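Allantoicase (Saccharomyces cerevisiae, PDB 1O59) hydrolyses allantoate to (S)-ureidoglycolate and urea, a step in allantoin degradation that lets yeast use purines as secondary nitrogen sources. Local coordinates at residues His206-Tyr212 against Ile350-Tyr355; Lys273-Ala279 against Asp321-Glu327; Thr308-Leu312 against Ile332-Lys338. The contacts are given in a common frame with arbitrary orientation. Residues are numbered along the deposited sequence.

Closing a sandwich takes both pairing within sheets and packing between them, and the three contacts, all in the C-terminal half of the chain, illustrate this. Along the chain the segments run 206-212, 273-279, 308-312, 321-327, 332-338 and 350-355, so contact 1 brackets the others, while those of contacts 2 and 3 alternate. Contacts 1 and 2, with centres about 13 Å apart, share one antiparallel sheet, where strands 346-354 and 270-277 are neighbours. The strands of contact 3, 309-317 and 336-342, lie in the five-stranded sheet that faces it; the contact's centre is about 14 and 18 Å from those of contacts 1 and 2. Ile274 CD1 meets Leu312 CD1 at 3.9 Å, joining the layers.

Contact 1: residues His206-Tyr212 against Ile350-Tyr355; sequences HIIDLAY and IRVWGY
A short antiparallel bridge ending in a type I turn joins strand 208-209 to the C-terminal strand 346-354 within a beta-sandwich sheet. Ile208 and Gly354 form the hydrogen-bonded pair, with Ile208 N to Gly354 O at 2.9 Å and Gly354 N to Ile208 O at 3.0 Å; Asp209 and Trp353 follow as a non-hydrogen-bonded pair, CA atoms 4.4 Å apart. Leu210 N reaches Val352 O at 2.8 Å, and the chain turns over Asp209-Tyr212, closed by Tyr212 N to Asp209 O at 3.1 Å.

Asp209, chi1 t, turns its carboxylate back onto the partner strand, so that OD1 takes Val352 N at 2.9 Å just where strand 208-209 ends; OD1 also accepts Ala211 N at 3.0 Å, an Asx turn.

Asp209 CB makes a CH-pi contact over the six-membered ring of Trp353 (chi1 m), 4.1 Å from its centroid and 10° off the normal. Apolar contacts are Ile207 CD1 to Trp353 CE3 (3.5 Å) and Ala211 CB to Val352 CG2 (3.7 Å).

Arg351 hydrogen-bonds Leu235 O through NH1, which also donates to a water at 2.9 Å; that water gives its protons to Ile350 O at 2.8 Å and Asp209 OD2 at 2.9 Å.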
loop_
_atom_site.group_PDB
_atom_site.type_symbol
_atom_site.label_atom_id
_atom_site.label_comp_id
_atom_site.label_asym_id
_atom_site.label_seq_id
_atom_site.Cartn_x
_atom_site.Cartn_y
_atom_site.Cartn_z
ATOM N N HIS A 206 12.406 -18.038 -15.100
ATOM C CA HIS A 206 11.812 -16.860 -15.742
ATOM C C HIS A 206 11.884 -15.624 -14.831
ATOM O O HIS A 206 11.371 -15.638 -13.713
ATOM C CB HIS A 206 10.371 -17.187 -16.141
ATOM C CG HIS A 206 9.593 -16.009 -16.618
ATOM N ND1 HIS A 206 8.237 -15.881 -16.399
ATOM C CD2 HIS A 206 9.980 -14.892 -17.279
ATOM C CE1 HIS A 206 7.816 -14.737 -16.915
ATOM N NE2 HIS A 206 8.857 -14.112 -17.444
ATOM N N ILE A 207 12.529 -14.559 -15.291
ATOM C CA ILE A 207 12.880 -13.496 -14.359
ATOM C C ILE A 207 11.744 -12.520 -14.084
ATOM O O ILE A 207 10.976 -12.166 -14.968
ATOM C CB ILE A 207 14.195 -12.722 -14.754
ATOM C CG1 ILE A 207 14.007 -11.853 -16.011
ATOM C CG2 ILE A 207 15.376 -13.681 -14.938
ATOM C CD1 ILE A 207 14.724 -10.451 -15.901
ATOM N N ILE A 208 11.670 -12.107 -12.824
ATOM C CA ILE A 208 10.665 -11.191 -12.341
ATOM C C ILE A 208 11.335 -10.121 -11.479
ATOM O O ILE A 208 12.512 -10.234 -11.109
ATOM C CB ILE A 208 9.565 -11.963 -11.516
ATOM C CG1 ILE A 208 10.163 -12.688 -10.296
ATOM C CG2 ILE A 208 8.846 -12.996 -12.390
ATOM C CD1 ILE A 208 9.149 -13.082 -9.268
ATOM N N ASP A 209 10.575 -9.087 -11.166
ATOM C CA ASP A 209 10.999 -8.131 -10.166
ATOM C C ASP A 209 10.598 -8.667 -8.783
ATOM O O ASP A 209 9.450 -8.557 -8.344
ATOM C CB ASP A 209 10.400 -6.741 -10.430
ATOM C CG ASP A 209 10.958 -5.682 -9.506
ATOM O OD1 ASP A 209 11.695 -6.019 -8.551
ATOM O OD2 ASP A 209 10.690 -4.479 -9.645
ATOM N N LEU A 210 11.583 -9.237 -8.105
ATOM C CA LEU A 210 11.381 -9.854 -6.817
ATOM C C LEU A 210 10.983 -8.833 -5.782
ATOM O O LEU A 210 10.424 -9.194 -4.758
ATOM C CB LEU A 210 12.661 -10.569 -6.358
ATOM C CG LEU A 210 13.104 -11.711 -7.275
ATOM C CD1 LEU A 210 14.496 -12.162 -6.933
ATOM C CD2 LEU A 210 12.109 -12.880 -7.224
ATOM N N ALA A 211 11.270 -7.564 -6.055
ATOM C CA ALA A 211 10.947 -6.475 -5.136
ATOM C C ALA A 211 9.657 -5.728 -5.472
ATOM O O ALA A 211 9.287 -4.770 -4.784
ATOM C CB ALA A 211 12.102 -5.512 -5.104
ATOM N N TYR A 212 8.958 -6.156 -6.512
ATOM C CA TYR A 212 7.718 -5.484 -6.917
ATOM C C TYR A 212 6.547 -5.836 -5.990
ATOM O O TYR A 212 6.372 -6.993 -5.589
ATOM C CB TYR A 212 7.392 -5.921 -8.347
ATOM C CG TYR A 212 6.345 -5.177 -9.106
ATOM C CD1 TYR A 212 6.207 -3.796 -9.008
ATOM C CD2 TYR A 212 5.529 -5.860 -10.013
ATOM C CE1 TYR A 212 5.263 -3.118 -9.795
ATOM C CE2 TYR A 212 4.593 -5.208 -10.780
ATOM C CZ TYR A 212 4.469 -3.833 -10.679
ATOM O OH TYR A 212 3.514 -3.195 -11.434
ATOM N N ILE A 350 12.942 0.938 -6.195
ATOM C CA ILE A 350 13.964 -0.101 -6.323
ATOM C C ILE A 350 13.398 -1.386 -6.953
ATOM O O ILE A 350 12.277 -1.840 -6.665
ATOM C CB ILE A 350 14.720 -0.370 -4.982
ATOM C CG1 ILE A 350 15.898 -1.334 -5.246
ATOM C CG2 ILE A 350 13.798 -0.936 -3.889
ATOM C CD1 ILE A 350 16.843 -1.464 -4.079
ATOM N N ARG A 351 14.184 -1.921 -7.875
ATOM C CA ARG A 351 13.788 -3.071 -8.659
ATOM C C ARG A 351 14.881 -4.053 -8.471
ATOM O O ARG A 351 16.038 -3.676 -8.561
ATOM C CB ARG A 351 13.665 -2.759 -10.161
ATOM C CG ARG A 351 12.951 -1.489 -10.495
ATOM C CD ARG A 351 11.578 -1.421 -9.915
ATOM N NE ARG A 351 10.761 -0.424 -10.557
ATOM C CZ ARG A 351 9.519 -0.131 -10.210
ATOM N NH1 ARG A 351 8.937 -0.763 -9.192
ATOM N NH2 ARG A 351 8.857 0.805 -10.895
ATOM N N VAL A 352 14.511 -5.295 -8.212
ATOM C CA VAL A 352 15.453 -6.384 -8.037
ATOM C C VAL A 352 15.027 -7.497 -8.972
ATOM O O VAL A 352 14.178 -8.337 -8.634
ATOM C CB VAL A 352 15.473 -6.878 -6.578
ATOM C CG1 VAL A 352 16.492 -7.957 -6.396
ATOM C CG2 VAL A 352 15.758 -5.702 -5.627
ATOM N N TRP A 353 15.611 -7.483 -10.161
ATOM C CA TRP A 353 15.305 -8.488 -11.165
ATOM C C TRP A 353 16.134 -9.771 -11.006
ATOM O O TRP A 353 17.350 -9.738 -10.905
ATOM C CB TRP A 353 15.510 -7.919 -12.546
ATOM C CG TRP A 353 14.462 -6.935 -12.953
ATOM C CD1 TRP A 353 14.524 -5.593 -12.845
ATOM C CD2 TRP A 353 13.215 -7.231 -13.595
ATOM N NE1 TRP A 353 13.383 -5.022 -13.354
ATOM C CE2 TRP A 353 12.572 -6.012 -13.842
ATOM C CE3 TRP A 353 12.582 -8.404 -13.986
ATOM C CZ2 TRP A 353 11.327 -5.934 -14.439
ATOM C CZ3 TRP A 353 11.342 -8.328 -14.577
ATOM C CH2 TRP A 353 10.734 -7.102 -14.806
ATOM N N GLY A 354 15.432 -10.896 -11.003
ATOM C CA GLY A 354 16.022 -12.196 -10.790
ATOM C C GLY A 354 14.925 -13.232 -10.711
ATOM O O GLY A 354 13.814 -13.009 -11.170
ATOM N N TYR A 355 15.222 -14.354 -10.092
ATOM C CA TYR A 355 14.224 -15.408 -9.944
ATOM C C TYR A 355 14.531 -16.169 -8.663
ATOM O O TYR A 355 15.548 -15.917 -8.014
ATOM C CB TYR A 355 14.223 -16.338 -11.176
ATOM C CG TYR A 355 15.352 -17.343 -11.204
ATOM C CD1 TYR A 355 16.478 -17.182 -12.022
ATOM C CD2 TYR A 355 15.285 -18.481 -10.409
ATOM C CE1 TYR A 355 17.528 -18.164 -12.023
ATOM C CE2 TYR A 355 16.296 -19.451 -10.399
ATOM C CZ TYR A 355 17.416 -19.304 -11.186
ATOM O OH TYR A 355 18.341 -20.338 -11.081
ATOM O OXT TYR A 355 13.773 -17.053 -8.289
HETATM O O HOH W 1 9.844 -2.885 -7.413
#

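Contact 2: residues Lys273-Ala279 against Asp321-Glu327; sequences KIIVDTA and DKEHVYE
One carbonyl serves two donors of the same residue: Val276 O accepts His324 N at 2.7 Å and, with the imidazole swung back by chi1 m and chi2 near 82°, His324 ND1 at 2.9 Å. The ring thus adds a side-chain bond to the ladder on the face that carries Val276 and Tyr326, and its NE2 is hydrogen-bonded to Gly319 N.

The ladder is antiparallel, strands 273-277 and 323-327 running at 160° with their axes 4.4 Å apart at closest approach. Hydrogen-bonded pairs are Ile274-Tyr326 (Ile274 N to Tyr326 O 2.8 Å, Tyr326 N to Ile274 O 2.7 Å) and Val276-His324 (Val276 N to His324 O 2.9 Å). Between and beyond them lie the non-hydrogen-bonded pairs Lys273-Glu327, Ile275-Val325 and Asp277-Glu323, with CA atoms 4.2 to 4.5 Å apart.

Past the strands, Thr278 N binds Lys322 O at 2.9 Å, and Thr278 OG1, chi1 p, accepts Lys322 N at 3.0 Å while also bonding Gly319 O. Asp277 OD1 makes an Asx turn with Ala279 N at 3.0 Å and a salt bridge to Arg238. The carboxylates Asp277 OD2 and Glu323 OE1 approach to 4.3 Å, and a water donates to both.

Val276 CG2 meets the edge of the Tyr326 ring at CE2, 4.0 Å away. Ile274 and Tyr326, on that same face, pack against strands 288-294 and 309-317 of the facing five-stranded sheet, whereas the edge of strand 270-277 opposite 323-331 is hydrogen-bonded to strand 346-354, which places it between the two.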
loop_
_atom_site.group_PDB
_atom_site.type_symbol
_atom_site.label_atom_id
_atom_site.label_comp_id
_atom_site.label_asym_id
_atom_site.label_seq_id
_atom_site.Cartn_x
_atom_site.Cartn_y
_atom_site.Cartn_z
ATOM N N LYS A 273 20.000 -8.121 -11.808
ATOM C CA LYS A 273 19.982 -6.705 -12.084
ATOM C C LYS A 273 19.262 -6.008 -10.944
ATOM O O LYS A 273 18.153 -6.398 -10.568
ATOM C CB LYS A 273 19.199 -6.483 -13.378
ATOM C CG LYS A 273 19.672 -5.347 -14.230
ATOM C CD LYS A 273 18.508 -4.800 -15.101
ATOM C CE LYS A 273 18.010 -5.729 -16.234
ATOM N NZ LYS A 273 16.501 -5.680 -16.379
ATOM N N ILE A 274 19.900 -4.988 -10.386
ATOM C CA ILE A 274 19.239 -4.096 -9.443
ATOM C C ILE A 274 19.164 -2.676 -10.022
ATOM O O ILE A 274 20.108 -2.167 -10.600
ATOM C CB ILE A 274 19.911 -4.141 -8.074
ATOM C CG1 ILE A 274 19.783 -5.563 -7.502
ATOM C CG2 ILE A 274 19.263 -3.125 -7.151
ATOM C CD1 ILE A 274 20.326 -5.769 -6.076
ATOM N N ILE A 275 17.991 -2.075 -9.887
ATOM C CA ILE A 275 17.728 -0.729 -10.390
ATOM C C ILE A 275 17.300 0.195 -9.246
ATOM O O ILE A 275 16.354 -0.089 -8.535
ATOM C CB ILE A 275 16.637 -0.748 -11.484
ATOM C CG1 ILE A 275 16.973 -1.775 -12.572
ATOM C CG2 ILE A 275 16.481 0.650 -12.076
ATOM C CD1 ILE A 275 15.902 -1.849 -13.661
ATOM N N VAL A 276 18.020 1.293 -9.088
ATOM C CA VAL A 276 17.668 2.329 -8.131
ATOM C C VAL A 276 17.330 3.595 -8.924
ATOM O O VAL A 276 18.160 4.133 -9.675
ATOM C CB VAL A 276 18.808 2.543 -7.147
ATOM C CG1 VAL A 276 18.479 3.605 -6.147
ATOM C CG2 VAL A 276 19.090 1.276 -6.426
ATOM N N ASP A 277 16.085 4.036 -8.755
ATOM C CA ASP A 277 15.500 5.104 -9.547
ATOM C C ASP A 277 15.236 6.342 -8.711
ATOM O O ASP A 277 14.454 6.304 -7.752
ATOM C CB ASP A 277 14.188 4.599 -10.127
ATOM C CG ASP A 277 13.618 5.502 -11.189
ATOM O OD1 ASP A 277 14.166 6.602 -11.514
ATOM O OD2 ASP A 277 12.610 5.123 -11.799
ATOM N N THR A 278 15.894 7.437 -9.076
ATOM C CA THR A 278 15.721 8.736 -8.406
ATOM C C THR A 278 14.831 9.703 -9.195
ATOM O O THR A 278 14.941 10.903 -9.040
ATOM C CB THR A 278 17.093 9.374 -8.186
ATOM O OG1 THR A 278 17.817 9.419 -9.424
ATOM C CG2 THR A 278 17.954 8.499 -7.249
ATOM N N ALA A 279 13.967 9.162 -10.052
ATOM C CA ALA A 279 12.977 9.946 -10.803
ATOM C C ALA A 279 12.389 11.062 -9.944
ATOM O O ALA A 279 11.962 10.823 -8.811
ATOM C CB ALA A 279 11.851 9.042 -11.353
ATOM N N ASP A 321 17.215 11.977 -10.819
ATOM C CA ASP A 321 16.157 11.753 -11.777
ATOM C C ASP A 321 16.436 10.625 -12.746
ATOM O O ASP A 321 16.030 10.707 -13.907
ATOM C CB ASP A 321 15.985 13.038 -12.562
ATOM C CG ASP A 321 14.700 13.088 -13.318
ATOM O OD1 ASP A 321 13.726 12.366 -12.936
ATOM O OD2 ASP A 321 14.595 13.819 -14.337
ATOM N N LYS A 322 17.137 9.579 -12.294
ATOM C CA LYS A 322 17.535 8.528 -13.226
ATOM C C LYS A 322 17.443 7.130 -12.636
ATOM O O LYS A 322 17.506 6.938 -11.415
ATOM C CB LYS A 322 18.941 8.770 -13.788
ATOM C CG LYS A 322 20.078 8.519 -12.835
ATOM C CD LYS A 322 21.474 8.521 -13.521
ATOM C CE LYS A 322 21.724 7.217 -14.335
ATOM N NZ LYS A 322 23.191 6.837 -14.556
ATOM N N GLU A 323 17.273 6.176 -13.552
ATOM C CA GLU A 323 17.361 4.782 -13.254
ATOM C C GLU A 323 18.822 4.369 -13.309
ATOM O O GLU A 323 19.455 4.383 -14.378
ATOM C CB GLU A 323 16.554 3.977 -14.256
ATOM C CG GLU A 323 15.063 4.280 -14.290
ATOM C CD GLU A 323 14.316 3.277 -15.173
ATOM O OE1 GLU A 323 14.004 2.174 -14.665
ATOM O OE2 GLU A 323 14.068 3.573 -16.385
ATOM N N HIS A 324 19.363 4.039 -12.139
ATOM C CA HIS A 324 20.715 3.475 -12.008
ATOM C C HIS A 324 20.610 1.958 -12.035
ATOM O O HIS A 324 19.902 1.382 -11.235
ATOM C CB HIS A 324 21.361 3.909 -10.692
ATOM C CG HIS A 324 21.386 5.390 -10.484
ATOM N ND1 HIS A 324 20.301 6.090 -10.006
ATOM C CD2 HIS A 324 22.375 6.296 -10.662
ATOM C CE1 HIS A 324 20.624 7.366 -9.904
ATOM N NE2 HIS A 324 21.875 7.521 -10.301
ATOM N N VAL A 325 21.323 1.336 -12.955
ATOM C CA VAL A 325 21.212 -0.092 -13.218
ATOM C C VAL A 325 22.518 -0.805 -12.832
ATOM O O VAL A 325 23.560 -0.595 -13.450
ATOM C CB VAL A 325 20.919 -0.363 -14.737
ATOM C CG1 VAL A 325 20.891 -1.882 -15.033
ATOM C CG2 VAL A 325 19.623 0.335 -15.169
ATOM N N TYR A 326 22.430 -1.659 -11.815
ATOM C CA TYR A 326 23.561 -2.445 -11.343
ATOM C C TYR A 326 23.380 -3.881 -11.807
ATOM O O TYR A 326 22.460 -4.569 -11.390
ATOM C CB TYR A 326 23.671 -2.342 -9.821
ATOM C CG TYR A 326 23.682 -0.906 -9.386
ATOM C CD1 TYR A 326 24.773 -0.085 -9.641
ATOM C CD2 TYR A 326 22.567 -0.339 -8.807
ATOM C CE1 TYR A 326 24.763 1.253 -9.263
ATOM C CE2 TYR A 326 22.532 0.996 -8.435
ATOM C CZ TYR A 326 23.622 1.792 -8.646
ATOM O OH TYR A 326 23.556 3.110 -8.234
ATOM N N GLU A 327 24.249 -4.321 -12.701
ATOM C CA GLU A 327 24.213 -5.711 -13.132
ATOM C C GLU A 327 24.999 -6.546 -12.142
ATOM O O GLU A 327 26.143 -6.265 -11.855
ATOM C CB GLU A 327 24.650 -5.864 -14.588
ATOM C CG GLU A 327 23.429 -5.690 -15.514
ATOM C CD GLU A 327 23.722 -5.035 -16.864
ATOM O OE1 GLU A 327 24.849 -5.239 -17.395
ATOM O OE2 GLU A 327 22.807 -4.340 -17.408
HETATM O O HOH W 2 11.501 2.314 -12.550
#

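Contact 3: residues Thr308-Leu312 against Ile332-Lys338; sequences TWVEL and IRVSHVK
Trp309 lays its indole along Lys338: the ammonium NZ stands 3.4 Å from the centroid of the five-membered ring and 12° off its normal, a cation-pi contact, while CB lies 3.7 Å from the centroid of the six-membered ring as a CH-pi contact. The lysine can span both rings because its chain is extended at chi1 and chi2 (t, t) and bends at chi3 (p). Trp309 itself has chi1 m and chi2 near 94°, and carries the far end of the indole to the backbone at Lys338 (CZ3 to Lys338 N 3.3 Å) and to the side chain of His336 (CH2 to His336 CB 3.9 Å). Lys338 NZ also has a long, weak ion pair with Glu292.

No hydrogen bond crosses between the segments. Strands 309-311 and 336-338 pass 8.6 Å apart because strand 288-294 lies between them: Val310 bonds through its backbone to Gly293 and Leu312 to Val291, while Ser335 and His336 both face Cys294 in a classic beta bulge. These short segments run at 65°. Ser335 OG and His336 ND1 are hydrogen-bonded at 2.7 Å.

The rest is apolar. Leu312, chi1 m and chi2 t, brings CD1 to Val337 CG1 at 4.1 Å and CD2 to Ile332 CD1 at 4.3 Å, and Val310 CG2 meets the same Ile332 CD1 at 4.2 Å. Leu312 and Ile332 also touch Ile271 of the opposing sheet. The Trp309-Lys338 pair lies on the face away from it; aliphatic side chains meeting between two antiparallel sheets, as around Ile271, are characteristic of the beta sandwich, consistent with the galactose-binding-domain-like clan of the allantoicase repeat.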
loop_
_atom_site.group_PDB
_atom_site.type_symbol
_atom_site.label_atom_id
_atom_site.label_comp_id
_atom_site.label_asym_id
_atom_site.label_seq_id
_atom_site.Cartn_x
_atom_site.Cartn_y
_atom_site.Cartn_z
ATOM N N THR A 308 22.039 -11.012 9.108
ATOM C CA THR A 308 23.325 -11.325 8.455
ATOM C C THR A 308 23.459 -10.785 6.992
ATOM O O THR A 308 23.228 -11.503 5.999
ATOM C CB THR A 308 23.525 -12.816 8.490
ATOM O OG1 THR A 308 24.781 -13.136 7.869
ATOM C CG2 THR A 308 22.371 -13.556 7.676
ATOM N N TRP A 309 23.869 -9.522 6.889
ATOM C CA TRP A 309 23.801 -8.785 5.635
ATOM C C TRP A 309 25.080 -8.825 4.824
ATOM O O TRP A 309 26.147 -8.556 5.345
ATOM C CB TRP A 309 23.445 -7.331 5.917
ATOM C CG TRP A 309 22.020 -7.155 6.399
ATOM C CD1 TRP A 309 21.603 -7.103 7.687
ATOM C CD2 TRP A 309 20.842 -7.016 5.593
ATOM N NE1 TRP A 309 20.245 -6.933 7.743
ATOM C CE2 TRP A 309 19.749 -6.879 6.471
ATOM C CE3 TRP A 309 20.600 -7.003 4.219
ATOM C CZ2 TRP A 309 18.449 -6.724 6.032
ATOM C CZ3 TRP A 309 19.292 -6.857 3.777
ATOM C CH2 TRP A 309 18.238 -6.704 4.682
ATOM N N VAL A 310 24.937 -9.136 3.541
ATOM C CA VAL A 310 26.035 -9.219 2.580
ATOM C C VAL A 310 25.816 -8.200 1.473
ATOM O O VAL A 310 24.693 -7.853 1.173
ATOM C CB VAL A 310 26.148 -10.654 1.949
ATOM C CG1 VAL A 310 26.283 -11.694 3.029
ATOM C CG2 VAL A 310 24.941 -11.001 1.052
ATOM N N GLU A 311 26.892 -7.738 0.855
ATOM C CA GLU A 311 26.795 -6.680 -0.135
ATOM C C GLU A 311 26.285 -7.183 -1.475
ATOM O O GLU A 311 26.754 -8.209 -1.953
ATOM C CB GLU A 311 28.166 -6.064 -0.347
ATOM C CG GLU A 311 28.276 -5.107 -1.533
ATOM C CD GLU A 311 29.632 -4.416 -1.553
ATOM O OE1 GLU A 311 29.791 -3.396 -0.833
ATOM O OE2 GLU A 311 30.540 -4.903 -2.263
ATOM N N LEU A 312 25.345 -6.447 -2.080
ATOM C CA LEU A 312 24.931 -6.683 -3.472
ATOM C C LEU A 312 25.385 -5.536 -4.359
ATOM O O LEU A 312 25.927 -5.763 -5.423
ATOM C CB LEU A 312 23.410 -6.841 -3.591
ATOM C CG LEU A 312 22.752 -7.958 -2.793
ATOM C CD1 LEU A 312 21.269 -7.765 -2.825
ATOM C CD2 LEU A 312 23.155 -9.293 -3.335
ATOM N N ILE A 332 22.575 -16.210 -5.817
ATOM C CA ILE A 332 22.523 -15.932 -4.398
ATOM C C ILE A 332 21.117 -16.121 -3.854
ATOM O O ILE A 332 20.127 -15.814 -4.531
ATOM C CB ILE A 332 23.035 -14.501 -4.103
ATOM C CG1 ILE A 332 23.395 -14.360 -2.633
ATOM C CG2 ILE A 332 22.025 -13.427 -4.514
ATOM C CD1 ILE A 332 24.364 -13.270 -2.427
ATOM N N ARG A 333 21.045 -16.641 -2.632
ATOM C CA ARG A 333 19.783 -16.859 -1.954
ATOM C C ARG A 333 19.560 -15.823 -0.873
ATOM O O ARG A 333 20.144 -15.897 0.197
ATOM C CB ARG A 333 19.717 -18.258 -1.372
ATOM C CG ARG A 333 19.467 -19.353 -2.418
ATOM C CD ARG A 333 20.735 -19.925 -3.065
ATOM N NE ARG A 333 20.460 -20.637 -4.318
ATOM C CZ ARG A 333 19.891 -21.844 -4.410
ATOM N NH1 ARG A 333 19.503 -22.495 -3.316
ATOM N NH2 ARG A 333 19.697 -22.406 -5.609
ATOM N N VAL A 334 18.705 -14.847 -1.172
ATOM C CA VAL A 334 18.376 -13.802 -0.215
ATOM C C VAL A 334 16.872 -13.619 -0.169
ATOM O O VAL A 334 16.190 -13.815 -1.154
ATOM C CB VAL A 334 19.091 -12.454 -0.529
ATOM C CG1 VAL A 334 20.619 -12.624 -0.469
ATOM C CG2 VAL A 334 18.686 -11.902 -1.854
ATOM N N SER A 335 16.387 -13.241 1.004
ATOM C CA SER A 335 14.973 -13.085 1.291
ATOM C C SER A 335 14.583 -11.625 1.425
ATOM O O SER A 335 13.417 -11.273 1.253
ATOM C CB SER A 335 14.661 -13.788 2.615
ATOM O OG SER A 335 15.500 -13.284 3.640
ATOM N N HIS A 336 15.563 -10.811 1.806
ATOM C CA HIS A 336 15.395 -9.385 2.058
ATOM C C HIS A 336 16.521 -8.630 1.399
ATOM O O HIS A 336 17.610 -9.186 1.205
ATOM C CB HIS A 336 15.454 -9.120 3.556
ATOM C CG HIS A 336 14.333 -9.750 4.312
ATOM N ND1 HIS A 336 14.265 -11.099 4.529
ATOM C CD2 HIS A 336 13.208 -9.221 4.849
ATOM C CE1 HIS A 336 13.157 -11.376 5.196
ATOM N NE2 HIS A 336 12.496 -10.253 5.399
ATOM N N VAL A 337 16.247 -7.379 1.031
ATOM C CA VAL A 337 17.283 -6.443 0.621
ATOM C C VAL A 337 17.219 -5.178 1.482
ATOM O O VAL A 337 16.180 -4.809 1.998
ATOM C CB VAL A 337 17.214 -6.089 -0.898
ATOM C CG1 VAL A 337 17.367 -7.338 -1.745
ATOM C CG2 VAL A 337 15.924 -5.350 -1.267
ATOM N N LYS A 338 18.363 -4.533 1.656
ATOM C CA LYS A 338 18.438 -3.273 2.402
ATOM C C LYS A 338 19.008 -2.263 1.445
ATOM O O LYS A 338 20.055 -2.478 0.878
ATOM C CB LYS A 338 19.321 -3.430 3.670
ATOM C CG LYS A 338 19.537 -2.154 4.497
ATOM C CD LYS A 338 20.016 -2.427 5.993
ATOM C CE LYS A 338 21.429 -2.951 6.130
ATOM N NZ LYS A 338 21.626 -3.725 7.397
#